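Local coordinates for tryparedoxin (Leishmania major, PDB 3S9F), which probably works as a thioredoxin-fold disulfide reductase, passing electrons through a redox-active cysteine pair to the tryparedoxin peroxidase of the parasite's detoxification pathway, at residues A[52-57]-A[130-135]; A[82-87]-A[105-110]; A[145-150]-A[160-165]. All coordinates share one frame; numbering follows the deposited sequence. Where two conformers were deposited one is given.

Contact 1 (A[52-57]-A[130-135]); sequences FFYFSA and PTLIGL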
loop_
_atom_site.group_PDB
_atom_site.type_symbol
_atom_site.label_atom_id
_atom_site.label_comp_id
_atom_site.label_asym_id
_atom_site.label_seq_id
_atom_site.Cartn_x
_atom_site.Cartn_y
_atom_site.Cartn_z
ATOM N N PHE A 52 -12.677 -9.822 2.070
ATOM C CA PHE A 52 -12.062 -10.672 3.073
ATOM C C PHE A 52 -10.581 -10.782 2.793
ATOM O O PHE A 52 -10.185 -10.935 1.646
ATOM C CB PHE A 52 -12.644 -12.089 3.002
ATOM C CG PHE A 52 -14.059 -12.165 3.439
ATOM C CD1 PHE A 52 -15.102 -12.006 2.520
ATOM C CD2 PHE A 52 -14.362 -12.420 4.765
ATOM C CE1 PHE A 52 -16.439 -12.086 2.937
ATOM C CE2 PHE A 52 -15.691 -12.505 5.187
ATOM C CZ PHE A 52 -16.724 -12.329 4.267
ATOM N N PHE A 53 -9.770 -10.690 3.839
ATOM C CA PHE A 53 -8.382 -11.167 3.741
ATOM C C PHE A 53 -8.362 -12.615 4.211
ATOM O O PHE A 53 -8.875 -12.930 5.287
ATOM C CB PHE A 53 -7.448 -10.335 4.613
ATOM C CG PHE A 53 -7.221 -8.950 4.100
ATOM C CD1 PHE A 53 -6.582 -8.746 2.879
ATOM C CD2 PHE A 53 -7.648 -7.849 4.840
ATOM C CE1 PHE A 53 -6.357 -7.469 2.407
ATOM C CE2 PHE A 53 -7.431 -6.557 4.367
ATOM C CZ PHE A 53 -6.799 -6.370 3.149
ATOM N N TYR A 54 -7.784 -13.512 3.408
ATOM C CA TYR A 54 -7.732 -14.919 3.780
ATOM C C TYR A 54 -6.276 -15.244 4.069
ATOM O O TYR A 54 -5.432 -15.175 3.168
ATOM C CB TYR A 54 -8.221 -15.790 2.608
ATOM C CG TYR A 54 -8.197 -17.277 2.867
ATOM C CD1 TYR A 54 -7.746 -18.160 1.883
ATOM C CD2 TYR A 54 -8.649 -17.804 4.088
ATOM C CE1 TYR A 54 -7.721 -19.573 2.127
ATOM C CE2 TYR A 54 -8.624 -19.180 4.339
ATOM C CZ TYR A 54 -8.179 -20.046 3.345
ATOM O OH TYR A 54 -8.170 -21.394 3.608
ATOM N N PHE A 55 -5.988 -15.553 5.330
ATOM C CA PHE A 55 -4.621 -15.885 5.775
ATOM C C PHE A 55 -4.493 -17.385 5.752
ATOM O O PHE A 55 -5.225 -18.083 6.452
ATOM C CB PHE A 55 -4.395 -15.332 7.198
ATOM C CG PHE A 55 -4.529 -13.811 7.287
ATOM C CD1 PHE A 55 -5.797 -13.201 7.422
ATOM C CD2 PHE A 55 -3.410 -13.009 7.191
ATOM C CE1 PHE A 55 -5.925 -11.808 7.473
ATOM C CE2 PHE A 55 -3.503 -11.615 7.255
ATOM C CZ PHE A 55 -4.786 -10.998 7.401
ATOM N N SER A 56 -3.588 -17.910 4.919
ATOM C CA SER A 56 -3.490 -19.342 4.753
ATOM C C SER A 56 -2.113 -19.644 4.169
ATOM O O SER A 56 -1.380 -18.730 3.802
ATOM C CB SER A 56 -4.580 -19.829 3.796
ATOM O OG SER A 56 -4.627 -21.233 3.797
ATOM N N ALA A 57 -1.769 -20.922 4.081
ATOM C CA ALA A 57 -0.484 -21.332 3.494
ATOM C C ALA A 57 -0.608 -22.737 2.949
ATOM O O ALA A 57 -1.370 -23.574 3.487
ATOM C CB ALA A 57 0.631 -21.281 4.535
ATOM N N PRO A 130 -6.026 -21.560 9.078
ATOM C CA PRO A 130 -6.655 -20.545 8.223
ATOM C C PRO A 130 -7.468 -19.537 9.030
ATOM O O PRO A 130 -8.108 -19.907 10.024
ATOM C CB PRO A 130 -7.588 -21.359 7.326
ATOM C CG PRO A 130 -7.957 -22.573 8.158
ATOM C CD PRO A 130 -6.730 -22.860 9.023
ATOM N N THR A 131 -7.383 -18.270 8.642
ATOM C CA THR A 131 -8.182 -17.209 9.272
ATOM C C THR A 131 -8.772 -16.352 8.167
ATOM O O THR A 131 -8.093 -16.038 7.179
ATOM C CB THR A 131 -7.340 -16.343 10.252
ATOM O OG1 THR A 131 -6.985 -17.133 11.404
ATOM C CG2 THR A 131 -8.146 -15.129 10.747
ATOM N N LEU A 132 -10.038 -15.982 8.337
ATOM C CA LEU A 132 -10.717 -15.134 7.377
ATOM C C LEU A 132 -11.262 -13.891 8.108
ATOM O O LEU A 132 -12.020 -14.014 9.077
ATOM C CB LEU A 132 -11.820 -15.980 6.706
ATOM C CG LEU A 132 -12.499 -15.719 5.378
ATOM C CD1 LEU A 132 -11.512 -15.577 4.215
ATOM C CD2 LEU A 132 -13.484 -16.893 5.128
ATOM N N ILE A 133 -10.830 -12.716 7.648
ATOM C CA ILE A 133 -11.166 -11.430 8.251
ATOM C C ILE A 133 -11.960 -10.683 7.195
ATOM O O ILE A 133 -11.457 -10.415 6.102
ATOM C CB ILE A 133 -9.902 -10.596 8.608
ATOM C CG1 ILE A 133 -8.928 -11.337 9.551
ATOM C CG2 ILE A 133 -10.322 -9.225 9.253
ATOM C CD1 ILE A 133 -9.458 -11.592 10.932
ATOM N N GLY A 134 -13.199 -10.339 7.533
ATOM C CA GLY A 134 -14.099 -9.614 6.629
ATOM C C GLY A 134 -14.229 -8.151 7.018
ATOM O O GLY A 134 -14.310 -7.803 8.212
ATOM N N LEU A 135 -14.231 -7.295 6.008
ATOM C CA LEU A 135 -14.360 -5.878 6.225
ATOM C C LEU A 135 -15.176 -5.181 5.147
ATOM O O LEU A 135 -15.293 -5.664 4.043
ATOM C CB LEU A 135 -12.993 -5.224 6.343
ATOM C CG LEU A 135 -12.009 -5.447 5.217
ATOM C CD1 LEU A 135 -11.142 -4.267 4.982
ATOM C CD2 LEU A 135 -11.181 -6.663 5.500
#
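Phe53 and Phe55 pair with Ile133 and Thr131 in the antiparallel core of the thioredoxin fold, on strands 50-56 and 131-136. Four backbone hydrogen bonds join them: Phe53 N to Ile133 O and Phe55 N to Thr131 O, both 2.8 Å, with return bonds from Ile133 N and Thr131 N to Phe53 O and Phe55 O. The carbonyls also receive CA-H contacts, Phe52 CA standing 3.1 Å from Ile133 O.

On the face of Phe52 and Tyr54, where Leu70 of helix 61-77 packs on Tyr54 and Leu132, the leucine at 132 lies between the two rings: its CG meets Phe52 CD2, its CD1 reaches Tyr54 CD2 at 3.6 Å, and Phe52 CD2 rests on Gly134 CA at 3.4 Å. Tyr54 CG is anti to the backbone N (chi1 179°), which brings its ring to both Leu132 CD1 and Pro130 CB; Tyr54 OH is hydrogen-bonded to Thr67 OG1. On the other face, Phe53 CD2 meets Leu135 CD2, Phe55 CE1 meets Ile133 CG1 at 3.7 Å, and Phe53 also packs on Leu28 of the second subunit.

At the active-site end, Pro130, after a cis peptide bond, touches Cys63 of the redox pair Cys60/Cys63 and places its CB 3.8 Å from Tyr54 OH.

Contact 2 (A[82-87]-A[105-110]); sequences NFEIIL and PWLSIP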
loop_
_atom_site.group_PDB
_atom_site.type_symbol
_atom_site.label_atom_id
_atom_site.label_comp_id
_atom_site.label_asym_id
_atom_site.label_seq_id
_atom_site.Cartn_x
_atom_site.Cartn_y
_atom_site.Cartn_z
ATOM N N ASN A 82 -22.108 -10.251 -3.048
ATOM C CA ASN A 82 -21.293 -9.046 -3.279
ATOM C C ASN A 82 -20.007 -8.981 -2.430
ATOM O O ASN A 82 -19.785 -8.028 -1.671
ATOM C CB ASN A 82 -22.147 -7.777 -3.078
ATOM C CG ASN A 82 -21.473 -6.532 -3.612
ATOM O OD1 ASN A 82 -20.816 -6.568 -4.651
ATOM N ND2 ASN A 82 -21.603 -5.422 -2.879
ATOM N N PHE A 83 -19.172 -10.006 -2.532
ATOM C CA PHE A 83 -17.911 -9.983 -1.776
ATOM C C PHE A 83 -16.711 -10.368 -2.634
ATOM O O PHE A 83 -16.871 -10.932 -3.719
ATOM C CB PHE A 83 -17.999 -10.817 -0.478
ATOM C CG PHE A 83 -18.149 -12.307 -0.689
ATOM C CD1 PHE A 83 -19.405 -12.910 -0.624
ATOM C CD2 PHE A 83 -17.020 -13.127 -0.874
ATOM C CE1 PHE A 83 -19.562 -14.299 -0.785
ATOM C CE2 PHE A 83 -17.165 -14.526 -1.048
ATOM C CZ PHE A 83 -18.435 -15.111 -1.007
ATOM N N GLU A 84 -15.519 -9.995 -2.165
ATOM C CA GLU A 84 -14.272 -10.405 -2.802
ATOM C C GLU A 84 -13.359 -11.019 -1.760
ATOM O O GLU A 84 -13.507 -10.759 -0.561
ATOM C CB GLU A 84 -13.603 -9.196 -3.509
ATOM C CG GLU A 84 -12.361 -9.541 -4.342
ATOM C CD GLU A 84 -12.627 -10.630 -5.366
ATOM O OE1 GLU A 84 -12.991 -10.284 -6.515
ATOM O OE2 GLU A 84 -12.496 -11.828 -5.023
ATOM N N ILE A 85 -12.424 -11.860 -2.201
ATOM C CA ILE A 85 -11.453 -12.417 -1.263
ATOM C C ILE A 85 -10.062 -12.087 -1.754
ATOM O O ILE A 85 -9.779 -12.156 -2.970
ATOM C CB ILE A 85 -11.620 -13.936 -1.039
ATOM C CG1 ILE A 85 -13.005 -14.219 -0.408
ATOM C CG2 ILE A 85 -10.528 -14.469 -0.076
ATOM C CD1 ILE A 85 -13.295 -15.705 -0.213
ATOM N N ILE A 86 -9.200 -11.711 -0.810
ATOM C CA ILE A 86 -7.803 -11.441 -1.130
ATOM C C ILE A 86 -6.916 -12.354 -0.307
ATOM O O ILE A 86 -6.920 -12.276 0.925
ATOM C CB ILE A 86 -7.413 -9.962 -0.810
ATOM C CG1 ILE A 86 -8.291 -8.989 -1.605
ATOM C CG2 ILE A 86 -5.895 -9.751 -1.108
ATOM C CD1 ILE A 86 -8.184 -7.509 -1.163
ATOM N N LEU A 87 -6.156 -13.216 -0.970
ATOM C CA LEU A 87 -5.165 -14.059 -0.275
ATOM C C LEU A 87 -4.061 -13.224 0.375
ATOM O O LEU A 87 -3.492 -12.342 -0.270
ATOM C CB LEU A 87 -4.557 -15.080 -1.249
ATOM C CG LEU A 87 -3.450 -15.962 -0.648
ATOM C CD1 LEU A 87 -4.024 -16.919 0.441
ATOM C CD2 LEU A 87 -2.785 -16.756 -1.775
ATOM N N PRO A 105 -9.876 -18.950 -6.882
ATOM C CA PRO A 105 -10.529 -18.148 -7.920
ATOM C C PRO A 105 -10.529 -16.655 -7.627
ATOM O O PRO A 105 -11.039 -15.881 -8.412
ATOM C CB PRO A 105 -11.968 -18.640 -7.870
ATOM C CG PRO A 105 -12.152 -19.116 -6.515
ATOM C CD PRO A 105 -10.850 -19.670 -6.059
ATOM N N TRP A 106 -9.973 -16.277 -6.490
ATOM C CA TRP A 106 -9.995 -14.898 -6.052
ATOM C C TRP A 106 -8.675 -14.143 -6.257
ATOM O O TRP A 106 -7.874 -14.516 -7.078
ATOM C CB TRP A 106 -10.466 -14.825 -4.601
ATOM C CG TRP A 106 -9.762 -15.747 -3.709
ATOM C CD1 TRP A 106 -8.475 -15.657 -3.308
ATOM C CD2 TRP A 106 -10.295 -16.912 -3.078
ATOM N NE1 TRP A 106 -8.163 -16.684 -2.475
ATOM C CE2 TRP A 106 -9.268 -17.471 -2.313
ATOM C CE3 TRP A 106 -11.536 -17.541 -3.091
ATOM C CZ2 TRP A 106 -9.442 -18.619 -1.579
ATOM C CZ3 TRP A 106 -11.704 -18.661 -2.359
ATOM C CH2 TRP A 106 -10.665 -19.201 -1.617
ATOM N N LEU A 107 -8.491 -13.063 -5.507
ATOM C CA LEU A 107 -7.328 -12.186 -5.642
ATOM C C LEU A 107 -6.201 -12.515 -4.668
ATOM O O LEU A 107 -6.403 -13.233 -3.742
ATOM C CB LEU A 107 -7.740 -10.741 -5.374
ATOM C CG LEU A 107 -8.932 -10.171 -6.147
ATOM C CD1 LEU A 107 -9.220 -8.735 -5.814
ATOM C CD2 LEU A 107 -8.658 -10.319 -7.586
ATOM N N SER A 108 -5.026 -11.940 -4.882
ATOM C CA SER A 108 -3.948 -12.108 -3.881
ATOM C C SER A 108 -3.113 -10.850 -3.752
ATOM O O SER A 108 -2.879 -10.125 -4.697
ATOM C CB SER A 108 -3.022 -13.302 -4.239
ATOM O OG SER A 108 -2.042 -13.533 -3.228
ATOM N N ILE A 109 -2.636 -10.607 -2.544
ATOM C CA ILE A 109 -1.488 -9.733 -2.381
ATOM C C ILE A 109 -0.308 -10.446 -3.069
ATOM O O ILE A 109 -0.115 -11.655 -2.874
ATOM C CB ILE A 109 -1.218 -9.536 -0.876
ATOM C CG1 ILE A 109 -2.397 -8.765 -0.234
ATOM C CG2 ILE A 109 0.128 -8.825 -0.654
ATOM C CD1 ILE A 109 -2.438 -8.878 1.317
ATOM N N PRO A 110 0.467 -9.720 -3.895
ATOM C CA PRO A 110 1.549 -10.387 -4.605
ATOM C C PRO A 110 2.565 -10.983 -3.632
ATOM O O PRO A 110 2.765 -10.469 -2.518
ATOM C CB PRO A 110 2.186 -9.264 -5.416
ATOM C CG PRO A 110 1.071 -8.283 -5.632
ATOM C CD PRO A 110 0.278 -8.328 -4.337
HETATM O O HOH W 1 -0.088 -12.994 -0.163
#
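Trp106 lays its indole against Ile85, just before the chain enters the short strand 107-108 beside strand 83-89. Its CG sits between the backbone N and the carbonyl carbon (chi1 50°), which brings the ring alongside the neighbouring strand. Ile85 CG2 stands 3.8 Å from the centroid of the five-membered ring of Trp106, almost on the ring normal, a CH-pi contact, while Ile85 CD1 reaches Trp106 CE3 at the rim of the six-membered ring. Pro105 CD lies over the opposite face, and Tyr74 meets the indole edge-to-face. Trp106 NE1 is buried here with no hydrogen-bond partner in the model.

With Leu107 the parallel pairing begins. Its N donates to Ile85 O at 3.0 Å, and its O accepts Leu87 N at 2.8 Å in a nearly straight bond (173° at the hydrogen). The Leu107 side chain meets the bent Glu84 chain at about a right angle, CD1 lying 3.6 Å from Glu84 CG. That bend (chi2 54°) folds the carboxylate back, so that Glu84 OE2 takes the N-H of Ile85 on its anti side at 2.8 Å; the same oxygen is also hydrogen-bonded to Tyr74 OH, so two partners grip it.

Ser108 pairs with Leu87, its OG 3.6 Å from Leu87 CB, and Ser108 OG donates a hydrogen bond to Ile109 O from above the carbonyl plane. Ile109 then closes the ladder, its N bonding Leu87 O at 3.0 Å, while its CG1 packs on Ile86 CG2.

Helix 94-101 connects the two strands, and its Phe97 and Tyr101 pack on both Leu87 and Ser108. The whole forms a beta-alpha-beta crossover within the thioredoxin-like sheet.

Contact 3 (A[145-150]-A[160-165]); sequences TRARHA and FPWRDE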
loop_
_atom_site.group_PDB
_atom_site.type_symbol
_atom_site.label_atom_id
_atom_site.label_comp_id
_atom_site.label_asym_id
_atom_site.label_seq_id
_atom_site.Cartn_x
_atom_site.Cartn_y
_atom_site.Cartn_z
ATOM N N THR A 145 -14.339 -11.370 12.239
ATOM C CA THR A 145 -13.032 -12.014 12.425
ATOM C C THR A 145 -13.177 -13.531 12.613
ATOM O O THR A 145 -12.184 -14.227 12.816
ATOM C CB THR A 145 -12.273 -11.412 13.611
ATOM O OG1 THR A 145 -13.020 -11.646 14.812
ATOM C CG2 THR A 145 -12.091 -9.896 13.410
ATOM N N ARG A 146 -14.409 -14.034 12.530
ATOM C CA ARG A 146 -14.715 -15.439 12.837
ATOM C C ARG A 146 -15.271 -16.200 11.632
ATOM O O ARG A 146 -15.910 -17.253 11.785
ATOM C CB ARG A 146 -15.752 -15.480 13.974
ATOM C CG ARG A 146 -17.033 -14.658 13.623
ATOM C CD ARG A 146 -18.105 -14.661 14.719
ATOM N NE ARG A 146 -19.172 -15.624 14.441
ATOM C CZ ARG A 146 -20.440 -15.315 14.168
ATOM N NH1 ARG A 146 -20.853 -14.052 14.151
ATOM N NH2 ARG A 146 -21.314 -16.287 13.928
ATOM N N ALA A 147 -15.031 -15.680 10.431
ATOM C CA ALA A 147 -15.688 -16.207 9.249
ATOM C C ALA A 147 -15.202 -17.620 8.882
ATOM O O ALA A 147 -15.959 -18.376 8.293
ATOM C CB ALA A 147 -15.519 -15.254 8.083
ATOM N N ARG A 148 -13.965 -17.967 9.251
ATOM C CA ARG A 148 -13.460 -19.356 9.008
ATOM C C ARG A 148 -14.364 -20.357 9.740
ATOM O O ARG A 148 -14.895 -21.281 9.106
ATOM C CB ARG A 148 -11.987 -19.520 9.428
ATOM C CG ARG A 148 -11.401 -20.924 9.187
ATOM C CD ARG A 148 -11.899 -21.910 10.244
ATOM N NE ARG A 148 -11.353 -23.246 10.056
ATOM C CZ ARG A 148 -10.274 -23.693 10.690
ATOM N NH1 ARG A 148 -9.640 -22.905 11.547
ATOM N NH2 ARG A 148 -9.826 -24.923 10.466
ATOM N N HIS A 149 -14.560 -20.161 11.039
ATOM C CA HIS A 149 -15.427 -21.054 11.780
ATOM C C HIS A 149 -16.903 -20.895 11.395
ATOM O O HIS A 149 -17.602 -21.908 11.215
ATOM C CB HIS A 149 -15.135 -20.967 13.282
ATOM C CG HIS A 149 -13.825 -21.600 13.657
ATOM N ND1 HIS A 149 -13.552 -22.931 13.421
ATOM C CD2 HIS A 149 -12.706 -21.081 14.216
ATOM C CE1 HIS A 149 -12.324 -23.207 13.827
ATOM N NE2 HIS A 149 -11.789 -22.102 14.315
ATOM N N ALA A 150 -17.360 -19.659 11.199
ATOM C CA ALA A 150 -18.749 -19.406 10.807
ATOM C C ALA A 150 -19.137 -20.119 9.502
ATOM O O ALA A 150 -20.200 -20.751 9.418
ATOM C CB ALA A 150 -19.006 -17.903 10.704
ATOM N N PHE A 160 -24.346 -15.045 6.506
ATOM C CA PHE A 160 -23.322 -14.160 5.935
ATOM C C PHE A 160 -23.718 -12.691 6.178
ATOM O O PHE A 160 -24.879 -12.328 5.984
ATOM C CB PHE A 160 -23.205 -14.422 4.429
ATOM C CG PHE A 160 -22.214 -13.534 3.731
ATOM C CD1 PHE A 160 -20.898 -13.955 3.559
ATOM C CD2 PHE A 160 -22.583 -12.274 3.255
ATOM C CE1 PHE A 160 -19.964 -13.125 2.921
ATOM C CE2 PHE A 160 -21.656 -11.443 2.618
ATOM C CZ PHE A 160 -20.342 -11.877 2.455
ATOM N N PRO A 161 -22.756 -11.815 6.543
ATOM C CA PRO A 161 -21.322 -11.991 6.647
ATOM C C PRO A 161 -20.830 -12.315 8.050
ATOM O O PRO A 161 -19.688 -11.981 8.366
ATOM C CB PRO A 161 -20.799 -10.609 6.220
ATOM C CG PRO A 161 -21.816 -9.668 6.870
ATOM C CD PRO A 161 -23.149 -10.411 6.779
ATOM N N TRP A 162 -21.651 -12.946 8.882
ATOM C CA TRP A 162 -21.209 -13.430 10.175
ATOM C C TRP A 162 -20.609 -12.378 11.099
ATOM O O TRP A 162 -19.574 -12.575 11.694
ATOM C CB TRP A 162 -20.220 -14.582 9.976
ATOM C CG TRP A 162 -20.688 -15.581 8.976
ATOM C CD1 TRP A 162 -21.772 -16.393 9.081
ATOM C CD2 TRP A 162 -20.087 -15.888 7.718
ATOM N NE1 TRP A 162 -21.891 -17.167 7.976
ATOM C CE2 TRP A 162 -20.864 -16.881 7.120
ATOM C CE3 TRP A 162 -18.966 -15.417 7.044
ATOM C CZ2 TRP A 162 -20.559 -17.413 5.896
ATOM C CZ3 TRP A 162 -18.675 -15.936 5.827
ATOM C CH2 TRP A 162 -19.458 -16.925 5.261
ATOM N N ARG A 163 -21.313 -11.270 11.243
ATOM C CA ARG A 163 -20.822 -10.118 11.997
ATOM C C ARG A 163 -20.421 -10.510 13.402
ATOM O O ARG A 163 -21.129 -11.296 14.050
ATOM C CB ARG A 163 -21.897 -9.037 12.092
ATOM C CG ARG A 163 -22.273 -8.419 10.784
ATOM C CD ARG A 163 -22.992 -7.084 10.986
ATOM N NE ARG A 163 -22.771 -6.291 9.791
ATOM C CZ ARG A 163 -21.788 -5.409 9.642
ATOM N NH1 ARG A 163 -20.949 -5.137 10.643
ATOM N NH2 ARG A 163 -21.668 -4.779 8.490
ATOM N N ASP A 164 -19.312 -9.952 13.873
ATOM C CA ASP A 164 -18.846 -10.188 15.234
ATOM C C ASP A 164 -19.841 -9.678 16.259
ATOM O O ASP A 164 -20.587 -8.725 15.987
ATOM C CB ASP A 164 -17.493 -9.524 15.461
ATOM C CG ASP A 164 -16.358 -10.294 14.823
ATOM O OD1 ASP A 164 -16.623 -11.279 14.108
ATOM O OD2 ASP A 164 -15.194 -9.915 15.054
ATOM N N GLU A 165 -19.814 -10.318 17.434
ATOM C CA GLU A 165 -20.695 -10.047 18.590
ATOM C C GLU A 165 -22.186 -10.117 18.254
ATOM O O GLU A 165 -22.642 -11.105 17.662
ATOM C CB GLU A 165 -20.314 -8.749 19.334
ATOM C CG GLU A 165 -20.524 -7.446 18.563
ATOM C CD GLU A 165 -19.328 -6.510 18.659
ATOM O OE1 GLU A 165 -19.150 -5.874 19.718
ATOM O OE2 GLU A 165 -18.563 -6.409 17.675
#
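Thr145 and Asp164 face each other where the chain leaves strand 142-144, their CA atoms 6.7 Å apart; farther along, the CA atoms of Ala147 and Trp162 come within 6.2 Å. One segment turns into helix 147-153, with Arg146 at its N-cap position and Arg146 O accepting Ala150 N in the first turn. The other is an irregular C-terminal tail in which Trp162 takes positive phi and psi (57° and 49°), just after the cis peptide bond that precedes Pro161.

Asp164 holds Thr145 with both carboxylate oxygens. Its OD1 accepts the backbone N-H of Thr145 at 3.0 Å, and its OD2 accepts the hydroxyl OG1 of Thr145 at 2.8 Å, each met on the syn side. Having OG1 between the backbone N and the carbonyl carbon (chi1 63°) keeps the hydroxyl on the same side as the N-H, and the two bonds together fix the rotation of the carboxylate.

Arg146 slides past Asp164 in the opposite direction, CG 3.4 Å from Asp164 OD1. Its guanidinium lies with one face over Trp162 CB and has Arg163 O at its edge, 2.8 Å from Arg146 NH1.

Trp162 supplies the apolar part. Ala150 CB presses on one face of the indole, 3.3 Å from Trp162 CG, in a CH-pi contact with the five-membered ring; Ala147 CB meets the six-membered ring at Trp162 CE3. Phe160 CA lies over the opposite face, and Trp162 NE1 bonds Asp154.

The tail thus lies along helix 147-153 and edge strand 142-144, where Asp164 and Val143 are linked by backbone hydrogen bonding, while Ala147 packs on Leu132 of strand 131-136.

Overall arrangement
Contacts 1 and 2 belong to one sheet: strand 50-56 pairs with 131-136 on one flank and 83-89 on the other, through Phe52 O to Ile86 N at 2.8 Å, a probable hydrogen bond. Their centres are 10 Å apart, and contact 2 is nested in the loop closed by contact 1. Contact 3 comes later, its centre about 11 Å from that of contact 1; Phe52 CZ meets Phe160 CE1 at 3.6 Å. The redox pair Cys60 and Cys63, which can close to a disulfide, adjoins contact 1 through Pro130, whose carbonyl oxygen packs against Arg148 of contact 3. A bound magnesium ion lies about 4 Å from the Thr131 side chain and one about 5 Å from that of Ala147.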